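Local atomic coordinates of toxin protein (Yersinia entomophaga, PDB entry 6AQK), a protein that is the C-terminal toxin domain of the insect pathogen's RHS2 protein and probably acts as an ADP-ribosyltransferase, transferring ADP-ribose from NAD+ to a target. Residues A[34-39]-A[55-60]; A[112-117]-A[141-146]. All coordinates share one frame; numbering follows the deposited sequence.

Contact 1 of 2, residues A[34-39]-A[55-60]; sequences TIALQK and ISKWAE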
ATOM      1  N   THR A  34      -6.383   2.445   9.354  1.00 28.76           N
ATOM      2  CA  THR A  34      -6.898   2.253   8.016  1.00 31.28           C
ATOM      3  C   THR A  34      -7.325   0.798   7.843  1.00 34.53           C
ATOM      4  O   THR A  34      -8.280   0.526   7.078  1.00 35.89           O
ATOM      5  CB  THR A  34      -5.966   2.765   6.896  1.00 29.42           C
ATOM      6  OG1 THR A  34      -4.693   2.084   6.892  1.00 31.92           O
ATOM      7  CG2 THR A  34      -5.755   4.278   7.008  1.00 33.70           C
ATOM      8  N   ILE A  35      -6.657  -0.110   8.538  1.00 33.92           N
ATOM      9  CA  ILE A  35      -7.136  -1.483   8.592  1.00 34.11           C
ATOM     10  C   ILE A  35      -8.520  -1.523   9.214  1.00 34.75           C
ATOM     11  O   ILE A  35      -9.430  -2.206   8.675  1.00 35.72           O
ATOM     12  CB  ILE A  35      -6.153  -2.391   9.261  1.00 33.83           C
ATOM     13  CG1 ILE A  35      -4.908  -2.536   8.331  1.00 31.08           C
ATOM     14  CG2 ILE A  35      -6.773  -3.741   9.559  1.00 38.69           C
ATOM     15  CD1 ILE A  35      -3.776  -3.246   8.994  1.00 38.42           C
ATOM     16  N   ALA A  36      -8.705  -0.819  10.318  1.00 30.99           N
ATOM     17  CA  ALA A  36     -10.073  -0.785  10.919  1.00 30.27           C
ATOM     18  C   ALA A  36     -11.112  -0.279   9.992  1.00 31.34           C
ATOM     19  O   ALA A  36     -12.212  -0.857   9.955  1.00 38.13           O
ATOM     20  CB  ALA A  36     -10.106  -0.026  12.182  1.00 32.60           C
ATOM     21  N   LEU A  37     -10.801   0.751   9.199  1.00 33.32           N
ATOM     22  CA  LEU A  37     -11.749   1.279   8.185  1.00 33.31           C
ATOM     23  C   LEU A  37     -12.140   0.179   7.189  1.00 34.87           C
ATOM     24  O   LEU A  37     -13.292   0.132   6.801  1.00 34.86           O
ATOM     25  CB  LEU A  37     -11.139   2.410   7.401  1.00 31.63           C
ATOM     26  CG  LEU A  37     -10.757   3.751   8.061  1.00 32.26           C
ATOM     27  CD1 LEU A  37     -10.010   4.617   7.036  1.00 32.97           C
ATOM     28  CD2 LEU A  37     -11.994   4.444   8.538  1.00 36.15           C
ATOM     29  N   GLN A  38     -11.171  -0.649   6.772  1.00 32.88           N
ATOM     30  CA  GLN A  38     -11.462  -1.759   5.850  1.00 36.84           C
ATOM     31  C   GLN A  38     -12.382  -2.768   6.497  1.00 40.66           C
ATOM     32  O   GLN A  38     -13.391  -3.187   5.892  1.00 41.04           O
ATOM     33  CB  GLN A  38     -10.221  -2.543   5.400  1.00 40.07           C
ATOM     34  CG  GLN A  38      -9.159  -1.751   4.678  1.00 43.90           C
ATOM     35  CD  GLN A  38      -7.957  -2.621   4.325  1.00 48.17           C
ATOM     36  OE1 GLN A  38      -6.836  -2.360   4.751  1.00 52.40           O
ATOM     37  NE2 GLN A  38      -8.197  -3.675   3.543  1.00 42.38           N
ATOM     38  N   LYS A  39     -12.036  -3.161   7.715  1.00 35.77           N
ATOM     39  CA  LYS A  39     -12.728  -4.260   8.420  1.00 39.86           C
ATOM     40  C   LYS A  39     -14.158  -3.862   8.732  1.00 38.78           C
ATOM     41  O   LYS A  39     -15.036  -4.718   8.821  1.00 39.15           O
ATOM     42  CB  LYS A  39     -12.027  -4.709   9.731  1.00 39.03           C
ATOM     43  CG  LYS A  39     -10.679  -5.456   9.659  1.00 42.99           C
ATOM     44  CD  LYS A  39     -10.438  -6.150   8.349  1.00 52.52           C
ATOM     45  CE  LYS A  39      -9.059  -6.801   8.277  1.00 59.51           C
ATOM     46  NZ  LYS A  39      -8.852  -7.873   9.300  1.00 57.28           N
ATOM     47  N   ILE A  55     -13.287   2.450  17.569  1.00 36.15           N
ATOM     48  CA  ILE A  55     -12.171   2.501  18.489  1.00 42.55           C
ATOM     49  C   ILE A  55     -11.838   1.140  19.012  1.00 42.41           C
ATOM     50  O   ILE A  55     -10.653   0.749  19.057  1.00 39.67           O
ATOM     51  CB  ILE A  55     -12.413   3.555  19.598  1.00 43.93           C
ATOM     52  CG1 ILE A  55     -12.294   4.953  18.985  1.00 47.08           C
ATOM     53  CG2 ILE A  55     -11.393   3.414  20.713  1.00 46.18           C
ATOM     54  CD1 ILE A  55     -12.991   6.074  19.758  1.00 52.61           C
ATOM     55  N   SER A  56     -12.872   0.378  19.363  1.00 43.43           N
ATOM     56  CA  SER A  56     -12.687  -0.960  19.873  1.00 47.26           C
ATOM     57  C   SER A  56     -11.933  -1.930  18.902  1.00 42.59           C
ATOM     58  O   SER A  56     -10.935  -2.610  19.247  1.00 39.92           O
ATOM     59  CB  SER A  56     -14.049  -1.514  20.286  1.00 51.31           C
ATOM     60  OG  SER A  56     -13.848  -2.836  20.728  1.00 61.57           O
ATOM     61  N   LYS A  57     -12.367  -1.904  17.651  1.00 40.91           N
ATOM     62  CA  LYS A  57     -11.719  -2.661  16.604  1.00 38.51           C
ATOM     63  C   LYS A  57     -10.298  -2.167  16.358  1.00 38.01           C
ATOM     64  O   LYS A  57      -9.366  -2.951  16.237  1.00 40.11           O
ATOM     65  CB  LYS A  57     -12.531  -2.487  15.294  1.00 41.23           C
ATOM     66  CG  LYS A  57     -12.053  -3.355  14.125  1.00 45.36           C
ATOM     67  CD  LYS A  57     -11.941  -4.828  14.537  1.00 49.89           C
ATOM     68  CE  LYS A  57     -12.593  -5.731  13.521  1.00 60.04           C
ATOM     69  NZ  LYS A  57     -12.729  -7.082  14.118  1.00 61.44           N
ATOM     70  N   TRP A  58     -10.154  -0.844  16.265  1.00 38.70           N
ATOM     71  CA  TRP A  58      -8.843  -0.238  16.048  1.00 39.50           C
ATOM     72  C   TRP A  58      -7.859  -0.697  17.143  1.00 38.25           C
ATOM     73  O   TRP A  58      -6.721  -1.129  16.846  1.00 34.13           O
ATOM     74  CB  TRP A  58      -9.010   1.286  16.014  1.00 37.84           C
ATOM     75  CG  TRP A  58      -7.760   2.051  15.764  1.00 35.15           C
ATOM     76  CD1 TRP A  58      -6.611   1.630  15.114  1.00 34.73           C
ATOM     77  CD2 TRP A  58      -7.544   3.388  16.153  1.00 31.00           C
ATOM     78  NE1 TRP A  58      -5.689   2.674  15.088  1.00 37.90           N
ATOM     79  CE2 TRP A  58      -6.258   3.759  15.719  1.00 30.94           C
ATOM     80  CE3 TRP A  58      -8.329   4.323  16.838  1.00 33.86           C
ATOM     81  CZ2 TRP A  58      -5.712   5.032  16.016  1.00 34.36           C
ATOM     82  CZ3 TRP A  58      -7.814   5.536  17.113  1.00 33.79           C
ATOM     83  CH2 TRP A  58      -6.505   5.900  16.697  1.00 33.52           C
ATOM     84  N   ALA A  59      -8.314  -0.674  18.398  1.00 36.61           N
ATOM     85  CA  ALA A  59      -7.427  -1.070  19.531  1.00 38.12           C
ATOM     86  C   ALA A  59      -6.982  -2.526  19.388  1.00 37.55           C
ATOM     87  O   ALA A  59      -5.803  -2.881  19.582  1.00 38.47           O
ATOM     88  CB  ALA A  59      -8.127  -0.810  20.876  1.00 39.82           C
ATOM     89  N   GLU A  60      -7.920  -3.365  18.998  1.00 42.66           N
ATOM     90  CA  GLU A  60      -7.649  -4.786  18.804  1.00 45.73           C
ATOM     91  C   GLU A  60      -6.570  -4.975  17.775  1.00 38.84           C
ATOM     92  O   GLU A  60      -5.582  -5.673  18.046  1.00 42.49           O
ATOM     93  CB  GLU A  60      -8.946  -5.463  18.404  1.00 50.82           C
ATOM     94  CG  GLU A  60      -8.947  -6.941  18.041  1.00 58.97           C
ATOM     95  CD  GLU A  60     -10.351  -7.343  17.556  1.00 61.26           C
ATOM     96  OE1 GLU A  60     -11.362  -6.884  18.149  1.00 59.81           O
ATOM     97  OE2 GLU A  60     -10.452  -8.033  16.535  1.00 68.42           O
TER
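Ala36 meets Trp58, the pair whose CA atoms are nearest across the two segments. Its methyl group, CB, points at the other helix and lies 4.1 Å from Trp58 CA, with Trp58 CB at 4.2 Å. The small side chain thus rests on the backbone of helix 51-63 and on the root of the indole, not on its rings. Trp58 CG stands anti to the backbone N, chi1 -178°, which carries the indole away past the alanine. Its NE1 is hydrogen-bonded to Tyr29 O, and its rings meet Phe33 edge-to-face. Ala36 CB also touches Lys57, with CG 4.3 Å away.

One turn on, Lys39 adds the second point of contact. Its CB lies 4.0 Å from Lys57 CE, so the base of the Lys39 side chain sits against the last methylene of Lys57. The Lys39 chain then bends away at chi2, and Lys39 NZ stays 6.2 Å from Lys57 NZ. The Lys57 chain is bent at chi2 and chi3. Its NZ makes a long salt bridge of 3.5 Å to Glu60 OE2 on its own helix, which probably offsets some of the like charge nearby.

No hydrogen bond joins the two segments. Their axes approach to 8.9 Å, and their directions differ by 123°, so the two segments cross steeply, nearer to perpendicular than to antiparallel. Phe54 and Ile61 of helix 51-63 extend the apolar seam around Ala36. Lys76, Phe77 and Val80 of helix 74-90 pack on the Trp58 side chain, making this a three-helix packing.

Contact 2 of 2, residues A[112-117]-A[141-146]; sequences NSYSWL and SPLIMS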
ATOM      1  N   ASN A 112      -5.264 -11.281   2.345  1.00 44.62           N
ATOM      2  CA  ASN A 112      -6.430 -11.073   3.210  1.00 48.09           C
ATOM      3  C   ASN A 112      -7.221  -9.784   2.860  1.00 47.49           C
ATOM      4  O   ASN A 112      -8.358  -9.670   3.226  1.00 53.90           O
ATOM      5  CB  ASN A 112      -5.985 -11.109   4.721  1.00 55.88           C
ATOM      6  CG  ASN A 112      -5.148 -12.380   5.096  1.00 65.72           C
ATOM      7  OD1 ASN A 112      -5.211 -13.398   4.399  1.00 76.62           O
ATOM      8  ND2 ASN A 112      -4.342 -12.305   6.187  1.00 62.31           N
ATOM      9  N   SER A 113      -6.628  -8.800   2.169  1.00 44.35           N
ATOM     10  CA  SER A 113      -7.297  -7.573   1.783  1.00 43.52           C
ATOM     11  C   SER A 113      -7.821  -7.591   0.372  1.00 40.24           C
ATOM     12  O   SER A 113      -8.570  -6.723   0.026  1.00 40.61           O
ATOM     13  CB  SER A 113      -6.356  -6.357   1.839  1.00 49.90           C
ATOM     14  OG  SER A 113      -5.903  -6.113   3.123  1.00 48.96           O
ATOM     15  N   TYR A 114      -7.346  -8.496  -0.461  1.00 34.67           N
ATOM     16  CA  TYR A 114      -7.647  -8.473  -1.893  1.00 36.26           C
ATOM     17  C   TYR A 114      -8.081  -9.878  -2.293  1.00 36.40           C
ATOM     18  O   TYR A 114      -7.258 -10.794  -2.420  1.00 36.97           O
ATOM     19  CB  TYR A 114      -6.406  -8.072  -2.687  1.00 34.11           C
ATOM     20  CG  TYR A 114      -5.845  -6.694  -2.340  1.00 33.90           C
ATOM     21  CD1 TYR A 114      -6.577  -5.518  -2.575  1.00 34.16           C
ATOM     22  CD2 TYR A 114      -4.566  -6.573  -1.849  1.00 33.38           C
ATOM     23  CE1 TYR A 114      -6.030  -4.294  -2.320  1.00 37.35           C
ATOM     24  CE2 TYR A 114      -4.036  -5.329  -1.552  1.00 35.08           C
ATOM     25  CZ  TYR A 114      -4.785  -4.194  -1.769  1.00 32.69           C
ATOM     26  OH  TYR A 114      -4.165  -2.983  -1.469  1.00 35.67           O
ATOM     27  N   SER A 115      -9.386 -10.062  -2.412  1.00 40.13           N
ATOM     28  CA  SER A 115      -9.951 -11.432  -2.641  1.00 38.92           C
ATOM     29  C   SER A 115      -9.529 -12.028  -3.997  1.00 33.85           C
ATOM     30  O   SER A 115      -9.364 -13.253  -4.144  1.00 32.87           O
ATOM     31  CB  SER A 115     -11.489 -11.394  -2.508  1.00 41.04           C
ATOM     32  OG  SER A 115     -12.093 -10.591  -3.480  1.00 37.44           O
ATOM     33  N   TRP A 116      -9.351 -11.144  -4.970  1.00 33.45           N
ATOM     34  CA  TRP A 116      -8.843 -11.512  -6.322  1.00 36.94           C
ATOM     35  C   TRP A 116      -7.421 -12.044  -6.269  1.00 37.38           C
ATOM     36  O   TRP A 116      -7.080 -13.000  -6.985  1.00 34.97           O
ATOM     37  CB  TRP A 116      -8.940 -10.356  -7.294  1.00 36.13           C
ATOM     38  CG  TRP A 116      -8.512  -8.966  -6.742  1.00 37.43           C
ATOM     39  CD1 TRP A 116      -9.314  -8.061  -6.101  1.00 40.05           C
ATOM     40  CD2 TRP A 116      -7.192  -8.376  -6.770  1.00 31.46           C
ATOM     41  NE1 TRP A 116      -8.577  -6.929  -5.735  1.00 37.77           N
ATOM     42  CE2 TRP A 116      -7.275  -7.117  -6.151  1.00 35.87           C
ATOM     43  CE3 TRP A 116      -5.951  -8.783  -7.285  1.00 33.73           C
ATOM     44  CZ2 TRP A 116      -6.173  -6.294  -6.013  1.00 33.91           C
ATOM     45  CZ3 TRP A 116      -4.884  -7.980  -7.137  1.00 30.64           C
ATOM     46  CH2 TRP A 116      -4.983  -6.739  -6.527  1.00 33.22           C
ATOM     47  N   LEU A 117      -6.628 -11.485  -5.356  1.00 32.45           N
ATOM     48  CA  LEU A 117      -5.283 -11.956  -5.171  1.00 34.83           C
ATOM     49  C   LEU A 117      -5.260 -13.311  -4.465  1.00 33.08           C
ATOM     50  O   LEU A 117      -4.592 -14.259  -4.928  1.00 32.02           O
ATOM     51  CB  LEU A 117      -4.466 -10.907  -4.416  1.00 33.58           C
ATOM     52  CG  LEU A 117      -3.008 -11.248  -4.147  1.00 34.08           C
ATOM     53  CD1 LEU A 117      -2.279 -11.425  -5.479  1.00 31.71           C
ATOM     54  CD2 LEU A 117      -2.382 -10.165  -3.241  1.00 31.52           C
ATOM     55  N   SER A 141      -7.361   2.422  -3.174  1.00 32.35           N
ATOM     56  CA  SER A 141      -6.393   1.721  -2.373  1.00 33.00           C
ATOM     57  C   SER A 141      -6.813   1.972  -0.918  1.00 30.39           C
ATOM     58  O   SER A 141      -7.213   3.097  -0.559  1.00 28.87           O
ATOM     59  CB  SER A 141      -5.008   2.252  -2.641  1.00 31.32           C
ATOM     60  OG  SER A 141      -4.133   1.716  -1.689  1.00 34.26           O
ATOM     61  N   PRO A 142      -6.785   0.925  -0.110  1.00 32.01           N
ATOM     62  CA  PRO A 142      -7.252   1.087   1.250  1.00 30.97           C
ATOM     63  C   PRO A 142      -6.171   1.467   2.214  1.00 29.96           C
ATOM     64  O   PRO A 142      -6.387   1.359   3.458  1.00 30.95           O
ATOM     65  CB  PRO A 142      -7.798  -0.316   1.589  1.00 30.50           C
ATOM     66  CG  PRO A 142      -6.869  -1.219   0.883  1.00 33.35           C
ATOM     67  CD  PRO A 142      -6.524  -0.499  -0.428  1.00 32.73           C
ATOM     68  N   LEU A 143      -4.996   1.842   1.718  1.00 26.91           N
ATOM     69  CA  LEU A 143      -3.921   2.434   2.563  1.00 27.07           C
ATOM     70  C   LEU A 143      -3.276   3.604   1.856  1.00 27.63           C
ATOM     71  O   LEU A 143      -3.417   3.821   0.603  1.00 28.28           O
ATOM     72  CB  LEU A 143      -2.846   1.388   2.921  1.00 28.44           C
ATOM     73  CG  LEU A 143      -2.003   0.888   1.736  1.00 28.98           C
ATOM     74  CD1 LEU A 143      -0.707   0.251   2.154  1.00 35.71           C
ATOM     75  CD2 LEU A 143      -2.829  -0.087   0.866  1.00 33.96           C
ATOM     76  N   ILE A 144      -2.486   4.346   2.633  1.00 27.78           N
ATOM     77  CA  ILE A 144      -1.488   5.242   2.091  1.00 28.66           C
ATOM     78  C   ILE A 144      -0.296   4.346   1.673  1.00 26.67           C
ATOM     79  O   ILE A 144       0.391   3.741   2.500  1.00 31.96           O
ATOM     80  CB  ILE A 144      -1.031   6.302   3.166  1.00 29.70           C
ATOM     81  CG1 ILE A 144      -2.216   7.219   3.482  1.00 29.88           C
ATOM     82  CG2 ILE A 144       0.249   7.042   2.722  1.00 30.34           C
ATOM     83  CD1 ILE A 144      -2.048   8.153   4.681  1.00 33.06           C
ATOM     84  N   MET A 145      -0.039   4.263   0.406  1.00 25.84           N
ATOM     85  CA  MET A 145       0.844   3.247  -0.082  1.00 24.51           C
ATOM     86  C   MET A 145       2.197   3.816  -0.517  1.00 27.93           C
ATOM     87  O   MET A 145       2.259   4.634  -1.434  1.00 27.88           O
ATOM     88  CB  MET A 145       0.157   2.573  -1.340  1.00 25.04           C
ATOM     89  CG  MET A 145       0.972   1.425  -1.860  1.00 27.47           C
ATOM     90  SD  MET A 145       0.263   0.725  -3.357  1.00 33.77           S
ATOM     91  CE  MET A 145      -0.757  -0.459  -2.576  1.00 34.62           C
ATOM     92  N   SER A 146       3.285   3.255   0.039  1.00 27.57           N
ATOM     93  CA  SER A 146       4.632   3.590  -0.347  1.00 26.63           C
ATOM     94  C   SER A 146       5.084   2.676  -1.430  1.00 28.75           C
ATOM     95  O   SER A 146       4.638   1.533  -1.497  1.00 27.62           O
ATOM     96  CB  SER A 146       5.586   3.460   0.824  1.00 33.93           C
ATOM     97  OG  SER A 146       5.600   2.111   1.316  1.00 35.90           O
TER
HETATM   98  O   HOH W   1      -4.383  -0.924  -3.199  1.00 40.56           O
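Tyr114 reaches Pro142 with the end of its side chain. Its OH lies 3.6 Å from Pro142 CD and 4.0 Å from Pro142 CG. The two side chains come from opposite directions, and Pro142 CD approaches the phenol ring obliquely. Leu143 crosses the tyrosine at about a right angle, with CD2 4.0 Å from Tyr114 OH. Leu143 CG lies between the backbone N and the carbonyl carbon, chi1 67°, which brings CD2 toward the hydroxyl. Met145 CE stands a little farther off at 4.4 Å from Tyr114 OH. The hydroxyl oxygen thus has apolar carbons of three residues near it.

A water lies 2.7 Å from Tyr114 OH and is hydrogen-bonded to it. The same water is 3.1 Å from Ser141 OG, so it bridges the two segments, which share no direct hydrogen bond. Tyr114 is the N-cap residue of helix 115-124. The contact therefore joins the start of that helix to the turn between strand 131-140, at the edge of the five-stranded mixed sheet, and strand 145-148 of a separate two-stranded sheet.

The ring is placed from its own side of the contact. Ser113 CB sits 4.1 Å above the Tyr114 ring plane, over its centre. Tyr114 CB in turn lies over one face of the Trp116 ring, offset toward the rim. Ile139 of strand 131-140 also touches Tyr114. Across the contact, backbone hydrogen bonds tie Ser141 to Tyr190 and Asn191, and Met145 to Phe187. Arg104 packs on Leu143 and Met145.

In the fold
From the N terminus, the chain forms helix 27-39, makes a loop and returns in helix 51-63, where contact 1 closes over 15 intervening residues. It continues through helix 74-90 and strand 101-106 before contact 2 opens. That contact closes a longer loop of 23 residues, which holds most of helix 115-124 and strand 131-140. The two loops follow in series and neither nest nor cross. The contacts nevertheless touch. Gln38 CD packs 3.6 Å from Pro142 CB, and Gln38 NE2 makes a weak hydrogen bond to Ser113 OG. Through Gln38, helix 27-39 meets the loops before helix 115-124 and after strand 131-140, so the N-terminal helices are joined to the region beside the edge of the mixed sheet.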